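Protein toll (Drosophila melanogaster, PDB 4LXR) binds the processed cytokine spaetzle through its leucine-rich-repeat ectodomain, switching on signalling that sets embryonic dorsal-ventral polarity and induces the antifungal peptide drosomycin. Local coordinates at residues Q304-P307 against G308-E312; I320-D324 against N325-T329; L368-D372 against N373-G377. One frame throughout, in Å; residues are numbered along the deposited sequence. Where two conformers were deposited one is given.

Contact 1 of 3, residues Q304-P307 against G308-E312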
loop_
_atom_site.group_PDB
_atom_site.type_symbol
_atom_site.label_atom_id
_atom_site.label_comp_id
_atom_site.label_asym_id
_atom_site.label_seq_id
_atom_site.Cartn_x
_atom_site.Cartn_y
_atom_site.Cartn_z
ATOM N N GLN A 304 -6.846 -30.131 -5.913
ATOM C CA GLN A 304 -5.540 -30.637 -6.334
ATOM C C GLN A 304 -5.416 -30.678 -7.856
ATOM O O GLN A 304 -4.325 -30.511 -8.401
ATOM C CB GLN A 304 -5.276 -32.025 -5.735
ATOM C CG GLN A 304 -4.692 -31.976 -4.335
ATOM C CD GLN A 304 -4.627 -33.337 -3.686
ATOM O OE1 GLN A 304 -5.320 -33.594 -2.706
ATOM N NE2 GLN A 304 -3.790 -34.225 -4.230
ATOM N N SER A 305 -6.545 -30.897 -8.529
ATOM C CA SER A 305 -6.592 -30.917 -9.987
ATOM C C SER A 305 -8.028 -30.754 -10.481
ATOM O O SER A 305 -8.985 -30.958 -9.722
ATOM C CB SER A 305 -5.988 -32.220 -10.528
ATOM O OG SER A 305 -6.732 -33.335 -10.090
ATOM N N LEU A 306 -8.170 -30.360 -11.744
ATOM C CA LEU A 306 -9.480 -30.195 -12.368
ATOM C C LEU A 306 -9.569 -31.043 -13.639
ATOM O O LEU A 306 -8.567 -31.248 -14.329
ATOM C CB LEU A 306 -9.716 -28.728 -12.722
ATOM C CG LEU A 306 -9.622 -27.725 -11.572
ATOM C CD1 LEU A 306 -9.733 -26.287 -12.095
ATOM C CD2 LEU A 306 -10.676 -28.014 -10.506
ATOM N N PRO A 307 -10.769 -31.547 -13.954
ATOM C CA PRO A 307 -10.932 -32.287 -15.208
ATOM C C PRO A 307 -11.107 -31.309 -16.361
ATOM O O PRO A 307 -11.781 -30.279 -16.188
ATOM C CB PRO A 307 -12.238 -33.069 -14.982
ATOM C CG PRO A 307 -13.041 -32.162 -14.068
ATOM C CD PRO A 307 -12.008 -31.501 -13.159
ATOM N N GLY A 308 -10.521 -31.639 -17.511
ATOM C CA GLY A 308 -10.540 -30.796 -18.693
ATOM C C GLY A 308 -11.907 -30.432 -19.225
ATOM O O GLY A 308 -12.041 -29.465 -19.984
ATOM N N ASP A 309 -12.920 -31.202 -18.828
ATOM C CA ASP A 309 -14.284 -31.008 -19.312
ATOM C C ASP A 309 -15.161 -30.227 -18.324
ATOM O O ASP A 309 -16.392 -30.216 -18.445
ATOM C CB ASP A 309 -14.936 -32.368 -19.649
ATOM C CG ASP A 309 -15.049 -33.311 -18.438
ATOM O OD1 ASP A 309 -15.063 -32.848 -17.270
ATOM O OD2 ASP A 309 -15.132 -34.541 -18.657
ATOM N N LEU A 310 -14.523 -29.576 -17.356
ATOM C CA LEU A 310 -15.225 -28.928 -16.250
ATOM C C LEU A 310 -16.175 -27.821 -16.692
ATOM O O LEU A 310 -17.243 -27.648 -16.108
ATOM C CB LEU A 310 -14.225 -28.378 -15.220
ATOM C CG LEU A 310 -14.837 -27.890 -13.896
ATOM C CD1 LEU A 310 -15.578 -29.037 -13.203
ATOM C CD2 LEU A 310 -13.764 -27.283 -12.961
ATOM N N PHE A 311 -15.774 -27.062 -17.705
ATOM C CA PHE A 311 -16.569 -25.935 -18.173
ATOM C C PHE A 311 -17.006 -26.092 -19.618
ATOM O O PHE A 311 -17.278 -25.079 -20.268
ATOM C CB PHE A 311 -15.748 -24.640 -18.133
ATOM C CG PHE A 311 -15.077 -24.369 -16.824
ATOM C CD1 PHE A 311 -15.817 -24.215 -15.662
ATOM C CD2 PHE A 311 -13.698 -24.203 -16.769
ATOM C CE1 PHE A 311 -15.194 -23.953 -14.465
ATOM C CE2 PHE A 311 -13.071 -23.928 -15.581
ATOM C CZ PHE A 311 -13.811 -23.805 -14.423
ATOM N N GLU A 312 -17.055 -27.321 -20.142
ATOM C CA GLU A 312 -17.229 -27.466 -21.587
ATOM C C GLU A 312 -18.605 -26.988 -22.041
ATOM O O GLU A 312 -19.609 -27.225 -21.375
ATOM C CB GLU A 312 -16.908 -28.882 -22.098
ATOM C CG GLU A 312 -17.888 -29.960 -21.693
ATOM C CD GLU A 312 -17.661 -31.266 -22.450
ATOM O OE1 GLU A 312 -18.624 -32.042 -22.609
ATOM O OE2 GLU A 312 -16.523 -31.515 -22.878
#
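L310 folds back over P307 and L306 across a type I beta turn that runs from P307 to L310. Its CB starts 3.2 Å from P307 O, the same carbonyl that its own backbone nitrogen grips. From there CG, placed anti to the backbone N (chi1 -170°), passes over one face of the neighbouring F311 ring, toward the rim. At the tip the methyls part: CD1 lies 4.1 Å from CG of P307, while CD2 reaches CD2 of L306 at 4.0 Å. A branched apolar residue suits this place because its two arms serve two partners. The turn is closed by the bond from L310 N to P307 O, 3.1 Å long, with the donor above the carbonyl plane rather than on a lone pair. D309 crosses the proline at roughly a right angle, its OD1 3.6 Å from CB of P307. That carboxylate is used by the preceding repeat, OD2 by S285 OG and OD1 by the backbone nitrogen of R286. The contact therefore divides its chemistry: the leucines and the proline pack apolar surface on one part of the turn, while the aspartate ties it to the adjacent coil of the solenoid.

Contact 2 of 3, residues I320-D324 against N325-T329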
loop_
_atom_site.group_PDB
_atom_site.type_symbol
_atom_site.label_atom_id
_atom_site.label_comp_id
_atom_site.label_asym_id
_atom_site.label_seq_id
_atom_site.Cartn_x
_atom_site.Cartn_y
_atom_site.Cartn_z
ATOM N N ILE A 320 -13.826 -16.295 -13.204
ATOM C CA ILE A 320 -13.456 -17.523 -12.514
ATOM C C ILE A 320 -12.425 -17.200 -11.443
ATOM O O ILE A 320 -11.377 -16.628 -11.733
ATOM C CB ILE A 320 -12.836 -18.553 -13.473
ATOM C CG1 ILE A 320 -13.784 -18.872 -14.622
ATOM C CG2 ILE A 320 -12.426 -19.823 -12.725
ATOM C CD1 ILE A 320 -13.249 -19.962 -15.554
ATOM N N SER A 321 -12.741 -17.551 -10.205
ATOM C CA SER A 321 -11.796 -17.462 -9.111
ATOM C C SER A 321 -11.408 -18.871 -8.699
ATOM O O SER A 321 -12.244 -19.634 -8.219
ATOM C CB SER A 321 -12.417 -16.711 -7.940
ATOM O OG SER A 321 -12.748 -15.381 -8.321
ATOM N N LEU A 322 -10.141 -19.215 -8.913
ATOM C CA LEU A 322 -9.613 -20.528 -8.578
ATOM C C LEU A 322 -8.410 -20.359 -7.665
ATOM O O LEU A 322 -7.608 -21.273 -7.473
ATOM C CB LEU A 322 -9.247 -21.313 -9.839
ATOM C CG LEU A 322 -10.422 -22.174 -10.322
ATOM C CD1 LEU A 322 -10.228 -22.592 -11.757
ATOM C CD2 LEU A 322 -10.560 -23.380 -9.404
ATOM N N GLY A 323 -8.316 -19.170 -7.102
ATOM C CA GLY A 323 -7.268 -18.835 -6.165
ATOM C C GLY A 323 -7.324 -19.675 -4.906
ATOM O O GLY A 323 -8.391 -20.143 -4.503
ATOM N N ASP A 324 -6.148 -19.872 -4.311
ATOM C CA ASP A 324 -5.976 -20.542 -3.029
ATOM C C ASP A 324 -6.375 -22.006 -3.045
ATOM O O ASP A 324 -7.012 -22.497 -2.110
ATOM C CB ASP A 324 -6.692 -19.791 -1.900
ATOM C CG ASP A 324 -6.181 -18.380 -1.733
ATOM O OD1 ASP A 324 -5.148 -18.179 -1.046
ATOM O OD2 ASP A 324 -6.813 -17.467 -2.292
ATOM N N ASN A 325 -5.998 -22.704 -4.108
ATOM C CA ASN A 325 -6.135 -24.154 -4.117
ATOM C C ASN A 325 -4.748 -24.750 -4.104
ATOM O O ASN A 325 -3.808 -24.057 -3.725
ATOM C CB ASN A 325 -6.986 -24.611 -5.298
ATOM C CG ASN A 325 -8.433 -24.200 -5.135
ATOM O OD1 ASN A 325 -9.132 -24.733 -4.279
ATOM N ND2 ASN A 325 -8.877 -23.229 -5.922
ATOM N N LEU A 326 -4.615 -26.013 -4.500
ATOM C CA LEU A 326 -3.312 -26.683 -4.516
ATOM C C LEU A 326 -2.927 -27.138 -5.926
ATOM O O LEU A 326 -2.218 -28.130 -6.088
ATOM C CB LEU A 326 -3.326 -27.892 -3.562
ATOM C CG LEU A 326 -3.600 -27.555 -2.087
ATOM C CD1 LEU A 326 -3.797 -28.823 -1.244
ATOM C CD2 LEU A 326 -2.468 -26.690 -1.519
ATOM N N LEU A 327 -3.383 -26.404 -6.939
ATOM C CA LEU A 327 -3.234 -26.827 -8.330
ATOM C C LEU A 327 -1.768 -26.800 -8.774
ATOM O O LEU A 327 -1.085 -25.796 -8.569
ATOM C CB LEU A 327 -4.106 -25.936 -9.232
ATOM C CG LEU A 327 -5.619 -25.976 -8.948
ATOM C CD1 LEU A 327 -6.368 -24.807 -9.578
ATOM C CD2 LEU A 327 -6.236 -27.285 -9.406
ATOM N N LYS A 328 -1.284 -27.904 -9.349
ATOM C CA LYS A 328 0.088 -27.968 -9.881
ATOM C C LYS A 328 0.142 -27.612 -11.361
ATOM O O LYS A 328 1.159 -27.098 -11.843
ATOM C CB LYS A 328 0.718 -29.343 -9.684
ATOM C CG LYS A 328 1.005 -29.719 -8.242
ATOM C CD LYS A 328 1.544 -31.149 -8.143
ATOM C CE LYS A 328 1.693 -31.575 -6.690
ATOM N NZ LYS A 328 2.227 -30.465 -5.839
ATOM N N THR A 329 -0.945 -27.907 -12.072
ATOM C CA THR A 329 -1.131 -27.485 -13.460
ATOM C C THR A 329 -2.624 -27.518 -13.809
ATOM O O THR A 329 -3.468 -27.796 -12.951
ATOM C CB THR A 329 -0.328 -28.376 -14.451
ATOM O OG1 THR A 329 -0.302 -27.772 -15.758
ATOM C CG2 THR A 329 -0.928 -29.779 -14.527
#
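The carboxamide of N325 lies between the D324 carbonyl and the leucine pair L322 and L327. On one face D324 O stands over CG of N325, 3.8 Å away; on the other side of the plane L322 CD2 comes within 3.9 Å of ND2. At the edge, ND2 donates to L322 O over 2.8 Å with an N-H...O angle of 149°. The acceptor is nearly in the amide plane, but the donor stands well above the plane of the L322 carbonyl. With CG beside its own backbone nitrogen (chi1 -69°), the asparagine tucks back under the bend it follows. The bend itself turns at D324, whose positive phi of 65° is one that aspartate tolerates better than most residues. L327 closes the apolar side, its CD1 4.4 Å from L322 CD2. Asparagine suits this buried site because one flat group both donates and accepts: ND2 also bonds L299 O, and OD1 takes the backbone nitrogens of A301 and L303. These are bonds of the asparagine ladder of leucine-rich repeats, continued when N349 donates to L322 O and accepts from L327 N. Strand 319-321, which leads into the bend, runs parallel between strand 296-299 and strand 343-345, bonded to both through its backbone.

Contact 3 of 3, residues L368-D372 against N373-G377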
loop_
_atom_site.group_PDB
_atom_site.type_symbol
_atom_site.label_atom_id
_atom_site.label_comp_id
_atom_site.label_asym_id
_atom_site.label_seq_id
_atom_site.Cartn_x
_atom_site.Cartn_y
_atom_site.Cartn_z
ATOM N N LEU A 368 -5.554 -11.222 -15.543
ATOM C CA LEU A 368 -5.022 -12.544 -15.309
ATOM C C LEU A 368 -4.139 -12.531 -14.075
ATOM O O LEU A 368 -3.123 -11.844 -14.040
ATOM C CB LEU A 368 -4.261 -13.054 -16.543
ATOM C CG LEU A 368 -3.580 -14.409 -16.372
ATOM C CD1 LEU A 368 -4.609 -15.455 -15.848
ATOM C CD2 LEU A 368 -2.972 -14.870 -17.679
ATOM N N ARG A 369 -4.533 -13.296 -13.060
ATOM C CA ARG A 369 -3.816 -13.318 -11.790
ATOM C C ARG A 369 -3.132 -14.658 -11.581
ATOM O O ARG A 369 -3.792 -15.684 -11.375
ATOM C CB ARG A 369 -4.771 -13.035 -10.631
ATOM C CG ARG A 369 -5.643 -11.795 -10.817
ATOM C CD ARG A 369 -4.841 -10.501 -10.715
ATOM N NE ARG A 369 -4.208 -10.346 -9.402
ATOM C CZ ARG A 369 -4.198 -9.216 -8.696
ATOM N NH1 ARG A 369 -3.584 -9.174 -7.517
ATOM N NH2 ARG A 369 -4.791 -8.126 -9.171
ATOM N N LEU A 370 -1.803 -14.649 -11.641
ATOM C CA LEU A 370 -1.021 -15.861 -11.459
ATOM C C LEU A 370 -0.066 -15.745 -10.282
ATOM O O LEU A 370 0.827 -16.575 -10.128
ATOM C CB LEU A 370 -0.227 -16.173 -12.738
ATOM C CG LEU A 370 -1.087 -16.514 -13.958
ATOM C CD1 LEU A 370 -0.245 -16.536 -15.248
ATOM C CD2 LEU A 370 -1.762 -17.859 -13.725
ATOM N N GLU A 371 -0.228 -14.702 -9.469
ATOM C CA GLU A 371 0.743 -14.434 -8.408
ATOM C C GLU A 371 0.751 -15.582 -7.386
ATOM O O GLU A 371 -0.223 -16.329 -7.275
ATOM C CB GLU A 371 0.491 -13.052 -7.749
ATOM C CG GLU A 371 -0.848 -12.912 -6.985
ATOM C CD GLU A 371 -1.993 -12.398 -7.854
ATOM O OE1 GLU A 371 -1.954 -12.603 -9.093
ATOM O OE2 GLU A 371 -2.928 -11.768 -7.294
ATOM N N ASP A 372 1.863 -15.733 -6.671
ATOM C CA ASP A 372 2.011 -16.755 -5.626
ATOM C C ASP A 372 1.882 -18.186 -6.140
ATOM O O ASP A 372 1.078 -19.002 -5.656
ATOM C CB ASP A 372 1.107 -16.460 -4.417
ATOM C CG ASP A 372 1.515 -15.169 -3.701
ATOM O OD1 ASP A 372 2.557 -15.157 -3.008
ATOM O OD2 ASP A 372 0.815 -14.158 -3.860
ATOM N N ASN A 373 2.724 -18.472 -7.121
ATOM C CA ASN A 373 2.831 -19.785 -7.706
ATOM C C ASN A 373 4.306 -20.127 -7.904
ATOM O O ASN A 373 5.176 -19.445 -7.373
ATOM C CB ASN A 373 2.037 -19.832 -9.013
ATOM C CG ASN A 373 0.560 -20.142 -8.770
ATOM O OD1 ASN A 373 0.217 -21.264 -8.415
ATOM N ND2 ASN A 373 -0.298 -19.147 -8.915
ATOM N N LEU A 374 4.583 -21.178 -8.659
ATOM C CA LEU A 374 5.945 -21.652 -8.827
ATOM C C LEU A 374 6.321 -21.713 -10.290
ATOM O O LEU A 374 7.016 -22.624 -10.696
ATOM C CB LEU A 374 6.078 -23.048 -8.225
ATOM C CG LEU A 374 5.740 -23.162 -6.737
ATOM C CD1 LEU A 374 5.724 -24.619 -6.313
ATOM C CD2 LEU A 374 6.734 -22.362 -5.890
ATOM N N LEU A 375 5.823 -20.771 -11.089
ATOM C CA LEU A 375 6.126 -20.748 -12.517
ATOM C C LEU A 375 7.566 -20.287 -12.767
ATOM O O LEU A 375 8.074 -19.398 -12.073
ATOM C CB LEU A 375 5.134 -19.836 -13.249
ATOM C CG LEU A 375 3.680 -20.337 -13.147
ATOM C CD1 LEU A 375 2.711 -19.255 -13.517
ATOM C CD2 LEU A 375 3.467 -21.568 -14.009
ATOM N N THR A 376 8.217 -20.884 -13.759
ATOM C CA THR A 376 9.628 -20.602 -14.002
ATOM C C THR A 376 9.896 -19.899 -15.320
ATOM O O THR A 376 11.000 -19.464 -15.555
ATOM C CB THR A 376 10.471 -21.871 -14.019
ATOM O OG1 THR A 376 9.863 -22.823 -14.897
ATOM C CG2 THR A 376 10.613 -22.457 -12.631
ATOM N N GLY A 377 8.896 -19.785 -16.180
ATOM C CA GLY A 377 9.131 -19.209 -17.485
ATOM C C GLY A 377 7.888 -18.605 -18.085
ATOM O O GLY A 377 6.774 -18.830 -17.610
#
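N373 donates from ND2 to L370 O across the bend that follows strand 367-369, a rung of the asparagine ladder in a leucine-rich-repeat solenoid. The bond is 3.1 Å long and almost straight, 169° at the hydrogen. L370 O lies nearly in the plane of the amide, yet ND2 approaches from above the carbonyl plane. A chi1 of -85° sets CG opposite the carbonyl carbon and brings the amide back against the D372 peptide, whose O sits over one amide face, 3.4 Å from CG. D372 has a positive phi, which helps the chain turn off the strand; its carboxylate points off to a salt bridge with R396 in the next repeat. The rest of the N373 amide serves the preceding repeat: OD1 accepts from the backbone nitrogen of L351, and ND2 also bonds L346 O. A buried group that must satisfy donors and acceptors of two coils explains the choice of asparagine, whose short stem keeps the amide close to the backbone it bonds.

Past L374, L375 turns back in, its CB directed toward the first segment, and an apolar, branched residue fits here because it faces the buried L370 on the inner side of the bend. Its backbone nitrogen, meanwhile, is taken by OD1 of N397, whose ND2 also donates to L370 O; the ladder thus passes to the following repeat, and L370 O receives two side-chain amides. The chain then runs on to G377, where the short strand 377-378 begins. Between the two segments the apolar contact is made by one methyl: CD1 of L375, 4.3 Å from CB of L370.

Overall arrangement
The contacts follow one another along the chain in the order 1, 2, 3, in repeats 7, 8 and 10 of the ectodomain. Contacts 1 and 2 have centres about 12 Å apart and pack directly, CD1 of L306 lying 3.7 Å from CD1 of L322 as the leucines of adjacent coils meet. Contacts 2 and 3, about 11 Å apart between centres, do not touch; strand 343-345 lies between their strands 319-321 and 367-369 in the same parallel array. Contacts 2 and 3 thus repeat one strand-exit bend two coils apart, while contact 1, between strands 296-299 and 319-321, is a later turn of its coil; all three belong to the stacked coils of the receptor's solenoid.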